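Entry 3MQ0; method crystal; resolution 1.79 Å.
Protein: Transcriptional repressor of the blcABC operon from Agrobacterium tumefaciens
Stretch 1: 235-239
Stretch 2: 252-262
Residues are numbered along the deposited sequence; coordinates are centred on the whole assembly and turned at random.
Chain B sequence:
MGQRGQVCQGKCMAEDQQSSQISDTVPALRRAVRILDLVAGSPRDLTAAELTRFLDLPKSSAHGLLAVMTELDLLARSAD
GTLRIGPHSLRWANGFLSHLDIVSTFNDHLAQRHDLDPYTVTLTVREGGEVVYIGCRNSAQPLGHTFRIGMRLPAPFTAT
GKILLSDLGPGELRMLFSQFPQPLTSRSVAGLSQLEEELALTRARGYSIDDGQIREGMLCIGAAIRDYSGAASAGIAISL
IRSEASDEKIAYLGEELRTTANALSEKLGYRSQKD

Stretch 1 235-239: GIAIS
Stretch 2, residues 252-262: YLGEELRTTAN

Residues 235-239 form a piece of a longer β-strand, and 252-262 a piece of a longer α-helix packed over it. The strand has ordinary β conformation, with phi between -141° and -111° and psi between 140° and 153°. The helix is regular, with phi from -75° to -57° and psi from -49° to -33°. Its backbone ladder is unbroken, from E256 N to Y252 O at 3.0 Å through to N262 N to R258 O at 3.0 Å; L257 N to L253 O is the shortest rung at 2.7 Å, and T259 N to E255 O the longest at 3.2 Å. The two axes approach to 9.5 Å, and their N-to-C directions differ by 147°, so the helix runs roughly antiparallel to the strand but visibly oblique to it. Register is set by two CA pairs: I236 CA lies 7.1 Å from A261 CA, and A237 CA lies 7.8 Å from L257 CA. Later strand residues therefore meet earlier helix residues.

The first rule is one of periodicity. On the strand, alternation sends the CA-to-CB bonds of I236 and I238 toward the helix while that of A237 points away. On the helix, L253, L257 and A261 recur every four residues, one turn apart, and their CA-to-CB bonds all point toward the strand. Two isoleucines thus face a row of three apolar residues, and all five are buried.

L257 is the centre of the contact. Its chi1 of -164° (t) and chi2 of 60° (p) place CD1 between the isoleucines, 4.2 Å from I236 CG2 and 4.2 Å from I238 CG2. The other methyl, CD2, lies over the strand backbone, 3.8 Å from I236 O, 4.1 Å from A237 CA and 4.1 Å from I238 N. One leucine therefore packs against two side chains and the main chain joining them.

The ends of the contact are simpler. I236, in the t, t rotamer (chi1 -178°, chi2 176°), brings CG2 to 4.0 Å from A261 CB, where the helix offers a single methyl and the CA pair is closest. I238 differs, with chi1 at 59° (p) and chi2 at -174° (t), and its CD1 reaches to 4.2 Å from L253 CB. L253 itself adopts m, t (chi1 -74°, chi2 172°).

No hydrogen bond crosses between the stretches; the contact is apolar packing that buries 274 Å² in total. Some polar side chains of the helix find partners within it. T260 (chi1 -68°, m) points its CA-to-CB bond toward the strand, yet its OG1 donates to E256 O at 3.0 Å, one turn back. The CA-to-CB bond of R258 points away from the strand, and E255 is out of reach of it; the two form a two-pronged salt bridge, with R258 NE to E255 OE1 at 3.0 Å and R258 NH2 to E255 OE2 at 2.9 Å, both nearly linear. E255 uses chi1 175°, chi2 73° and chi3 2°; R258 has chi1 -177° (t), chi2 -171° (t), chi3 71° (p) and chi4 83°.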

ATOM      1  N   GLY B 235     -20.436   3.189  -4.384  1.00 11.84           N
ATOM      2  CA  GLY B 235     -21.633   3.477  -3.607  1.00  8.45           C
ATOM      3  C   GLY B 235     -22.510   2.240  -3.557  1.00 14.89           C
ATOM      4  O   GLY B 235     -22.522   1.433  -4.489  1.00 12.64           O
ATOM      5  N   ILE B 236     -23.232   2.075  -2.462  1.00  8.43           N
ATOM      6  CA  ILE B 236     -24.223   1.022  -2.364  1.00 10.44           C
ATOM      7  C   ILE B 236     -25.573   1.668  -2.061  1.00 11.62           C
ATOM      8  O   ILE B 236     -25.635   2.656  -1.311  1.00 12.53           O
ATOM      9  CB  ILE B 236     -23.846  -0.020  -1.293  1.00 12.07           C
ATOM     10  CG1 ILE B 236     -24.873  -1.137  -1.240  1.00 16.01           C
ATOM     11  CG2 ILE B 236     -23.721   0.604   0.106  1.00 13.07           C
ATOM     12  CD1 ILE B 236     -24.485  -2.251  -0.245  1.00 27.87           C
ATOM     13  N   ALA B 237     -26.644   1.143  -2.648  1.00  7.46           N
ATOM     14  CA  ALA B 237     -27.973   1.696  -2.354  1.00  8.27           C
ATOM     15  C   ALA B 237     -29.007   0.597  -2.252  1.00 12.29           C
ATOM     16  O   ALA B 237     -28.877  -0.448  -2.872  1.00 12.13           O
ATOM     17  CB  ALA B 237     -28.393   2.705  -3.443  1.00 14.77           C
ATOM     18  N   ILE B 238     -30.052   0.850  -1.487  1.00  9.25           N
ATOM     19  CA  ILE B 238     -31.212  -0.014  -1.559  1.00 13.90           C
ATOM     20  C   ILE B 238     -32.331   0.795  -2.191  1.00 13.59           C
ATOM     21  O   ILE B 238     -32.386   2.017  -2.042  1.00 14.71           O
ATOM     22  CB  ILE B 238     -31.627  -0.550  -0.183  1.00 20.27           C
ATOM     23  CG1 ILE B 238     -31.955   0.600   0.764  1.00 19.53           C
ATOM     24  CG2 ILE B 238     -30.510  -1.428   0.406  1.00 18.48           C
ATOM     25  CD1 ILE B 238     -32.225   0.139   2.198  1.00 29.46           C
ATOM     26  N   SER B 239     -33.219   0.122  -2.891  1.00 12.40           N
ATOM     27  CA  SER B 239     -34.377   0.698  -3.533  1.00 16.04           C
ATOM     28  C   SER B 239     -35.670   0.058  -3.034  1.00 16.71           C
ATOM     29  O   SER B 239     -35.719  -1.093  -2.871  1.00 18.82           O
ATOM     30  CB  SER B 239     -34.304   0.458  -5.031  1.00 25.96           C
ATOM     31  OG  SER B 239     -33.222   1.135  -5.559  1.00 42.92           O
ATOM     32  N   TYR B 252     -34.010   4.839   9.674  1.00 12.31           N
ATOM     33  CA  TYR B 252     -33.494   3.623  10.301  1.00 13.27           C
ATOM     34  C   TYR B 252     -32.635   2.864   9.272  1.00 14.59           C
ATOM     35  O   TYR B 252     -31.493   2.467   9.535  1.00 13.30           O
ATOM     36  CB  TYR B 252     -34.650   2.764  10.799  1.00 14.65           C
ATOM     37  CG  TYR B 252     -34.242   1.372  11.166  1.00 17.49           C
ATOM     38  CD1 TYR B 252     -33.652   1.104  12.395  1.00 23.06           C
ATOM     39  CD2 TYR B 252     -34.415   0.317  10.267  1.00 19.46           C
ATOM     40  CE1 TYR B 252     -33.252  -0.181  12.729  1.00 25.50           C
ATOM     41  CE2 TYR B 252     -34.022  -0.973  10.594  1.00 24.51           C
ATOM     42  CZ  TYR B 252     -33.443  -1.213  11.820  1.00 25.17           C
ATOM     43  OH  TYR B 252     -33.038  -2.478  12.164  1.00 27.61           O
ATOM     44  N   LEU B 253     -33.195   2.681   8.088  1.00 12.78           N
ATOM     45  CA  LEU B 253     -32.521   1.971   7.012  1.00 10.54           C
ATOM     46  C   LEU B 253     -31.246   2.677   6.564  1.00 13.24           C
ATOM     47  O   LEU B 253     -30.255   2.032   6.216  1.00 12.18           O
ATOM     48  CB  LEU B 253     -33.474   1.827   5.821  1.00 12.20           C
ATOM     49  CG  LEU B 253     -34.580   0.781   6.003  1.00 14.70           C
ATOM     50  CD1 LEU B 253     -35.560   0.885   4.835  1.00 14.94           C
ATOM     51  CD2 LEU B 253     -34.033  -0.647   6.131  1.00 19.27           C
ATOM     52  N   GLY B 254     -31.274   4.001   6.573  1.00 11.84           N
ATOM     53  CA  GLY B 254     -30.089   4.776   6.235  1.00 12.04           C
ATOM     54  C   GLY B 254     -28.936   4.487   7.181  1.00 11.50           C
ATOM     55  O   GLY B 254     -27.793   4.299   6.747  1.00 10.72           O
ATOM     56  N   GLU B 255     -29.223   4.446   8.479  1.00 10.39           N
ATOM     57  CA  GLU B 255     -28.179   4.147   9.454  1.00 18.63           C
ATOM     58  C   GLU B 255     -27.712   2.690   9.339  1.00 17.95           C
ATOM     59  O   GLU B 255     -26.509   2.416   9.437  1.00 14.04           O
ATOM     60  CB  GLU B 255     -28.626   4.489  10.878  1.00 15.51           C
ATOM     61  CG  GLU B 255     -27.644   4.086  11.976  1.00 13.16           C
ATOM     62  CD  GLU B 255     -26.381   4.967  12.060  1.00 21.77           C
ATOM     63  OE1 GLU B 255     -26.249   5.940  11.282  1.00 17.77           O
ATOM     64  OE2 GLU B 255     -25.522   4.679  12.934  1.00 20.83           O
ATOM     65  N   GLU B 256     -28.647   1.762   9.115  1.00 13.78           N
ATOM     66  CA  GLU B 256     -28.266   0.372   8.883  1.00 14.46           C
ATOM     67  C   GLU B 256     -27.382   0.268   7.636  1.00 11.86           C
ATOM     68  O   GLU B 256     -26.369  -0.433   7.641  1.00 17.26           O
ATOM     69  CB  GLU B 256     -29.492  -0.543   8.722  1.00 16.32           C
ATOM     70  CG  GLU B 256     -30.384  -0.633   9.967  1.00 19.66           C
ATOM     71  CD  GLU B 256     -29.657  -1.150  11.194  1.00 31.71           C
ATOM     72  OE1 GLU B 256     -29.091  -2.270  11.149  1.00 25.62           O
ATOM     73  OE2 GLU B 256     -29.658  -0.427  12.213  1.00 28.04           O
ATOM     74  N   LEU B 257     -27.766   0.946   6.559  1.00 13.58           N
ATOM     75  CA  LEU B 257     -26.936   0.918   5.356  1.00 10.06           C
ATOM     76  C   LEU B 257     -25.550   1.548   5.562  1.00 13.71           C
ATOM     77  O   LEU B 257     -24.564   1.053   5.023  1.00 11.95           O
ATOM     78  CB  LEU B 257     -27.637   1.585   4.184  1.00 11.57           C
ATOM     79  CG  LEU B 257     -27.019   1.260   2.814  1.00 16.05           C
ATOM     80  CD1 LEU B 257     -27.041  -0.223   2.512  1.00 16.13           C
ATOM     81  CD2 LEU B 257     -27.748   2.032   1.736  1.00 19.17           C
ATOM     82  N   ARG B 258     -25.483   2.627   6.339  1.00 13.03           N
ATOM     83  CA  ARG B 258     -24.207   3.285   6.622  1.00 11.73           C
ATOM     84  C   ARG B 258     -23.218   2.308   7.253  1.00 11.63           C
ATOM     85  O   ARG B 258     -22.047   2.233   6.841  1.00 12.14           O
ATOM     86  CB  ARG B 258     -24.397   4.525   7.529  1.00 13.53           C
ATOM     87  CG  ARG B 258     -23.098   5.292   7.786  1.00 13.61           C
ATOM     88  CD  ARG B 258     -23.266   6.377   8.860  1.00 16.73           C
ATOM     89  NE  ARG B 258     -23.436   5.825  10.211  1.00 18.41           N
ATOM     90  CZ  ARG B 258     -22.436   5.448  11.004  1.00 18.42           C
ATOM     91  NH1 ARG B 258     -21.179   5.556  10.590  1.00 15.43           N
ATOM     92  NH2 ARG B 258     -22.695   4.959  12.218  1.00 16.41           N
ATOM     93  N   THR B 259     -23.682   1.547   8.243  1.00 14.50           N
ATOM     94  CA  THR B 259     -22.799   0.618   8.936  1.00 17.09           C
ATOM     95  C   THR B 259     -22.489  -0.636   8.101  1.00 14.95           C
ATOM     96  O   THR B 259     -21.401  -1.210   8.200  1.00 16.99           O
ATOM     97  CB  THR B 259     -23.345   0.232  10.318  1.00 19.95           C
ATOM     98  OG1 THR B 259     -24.680  -0.258  10.185  1.00 20.29           O
ATOM     99  CG2 THR B 259     -23.360   1.462  11.236  1.00 20.96           C
ATOM    100  N   THR B 260     -23.456  -1.062   7.303  1.00 11.77           N
ATOM    101  CA  THR B 260     -23.250  -2.148   6.343  1.00 14.45           C
ATOM    102  C   THR B 260     -22.148  -1.755   5.370  1.00 13.57           C
ATOM    103  O   THR B 260     -21.246  -2.547   5.077  1.00 14.71           O
ATOM    104  CB  THR B 260     -24.558  -2.441   5.544  1.00 17.61           C
ATOM    105  OG1 THR B 260     -25.533  -3.008   6.428  1.00 24.95           O
ATOM    106  CG2 THR B 260     -24.293  -3.406   4.378  1.00 22.51           C
ATOM    107  N   ALA B 261     -22.214  -0.519   4.877  1.00 13.03           N
ATOM    108  CA  ALA B 261     -21.201  -0.002   3.955  1.00 14.77           C
ATOM    109  C   ALA B 261     -19.823   0.060   4.609  1.00 13.60           C
ATOM    110  O   ALA B 261     -18.826  -0.282   3.986  1.00 15.04           O
ATOM    111  CB  ALA B 261     -21.605   1.383   3.447  1.00 13.78           C
ATOM    112  N   ASN B 262     -19.769   0.525   5.858  1.00 15.10           N
ATOM    113  CA  ASN B 262     -18.526   0.500   6.630  1.00 19.47           C
ATOM    114  C   ASN B 262     -17.925  -0.903   6.767  1.00 21.49           C
ATOM    115  O   ASN B 262     -16.710  -1.087   6.657  1.00 18.66           O
ATOM    116  CB  ASN B 262     -18.733   1.149   8.005  1.00 17.41           C
ATOM    117  CG  ASN B 262     -18.936   2.655   7.906  1.00 25.75           C
ATOM    118  OD1 ASN B 262     -18.665   3.251   6.870  1.00 26.03           O
ATOM    119  ND2 ASN B 262     -19.419   3.267   8.971  1.00 25.54           N
TER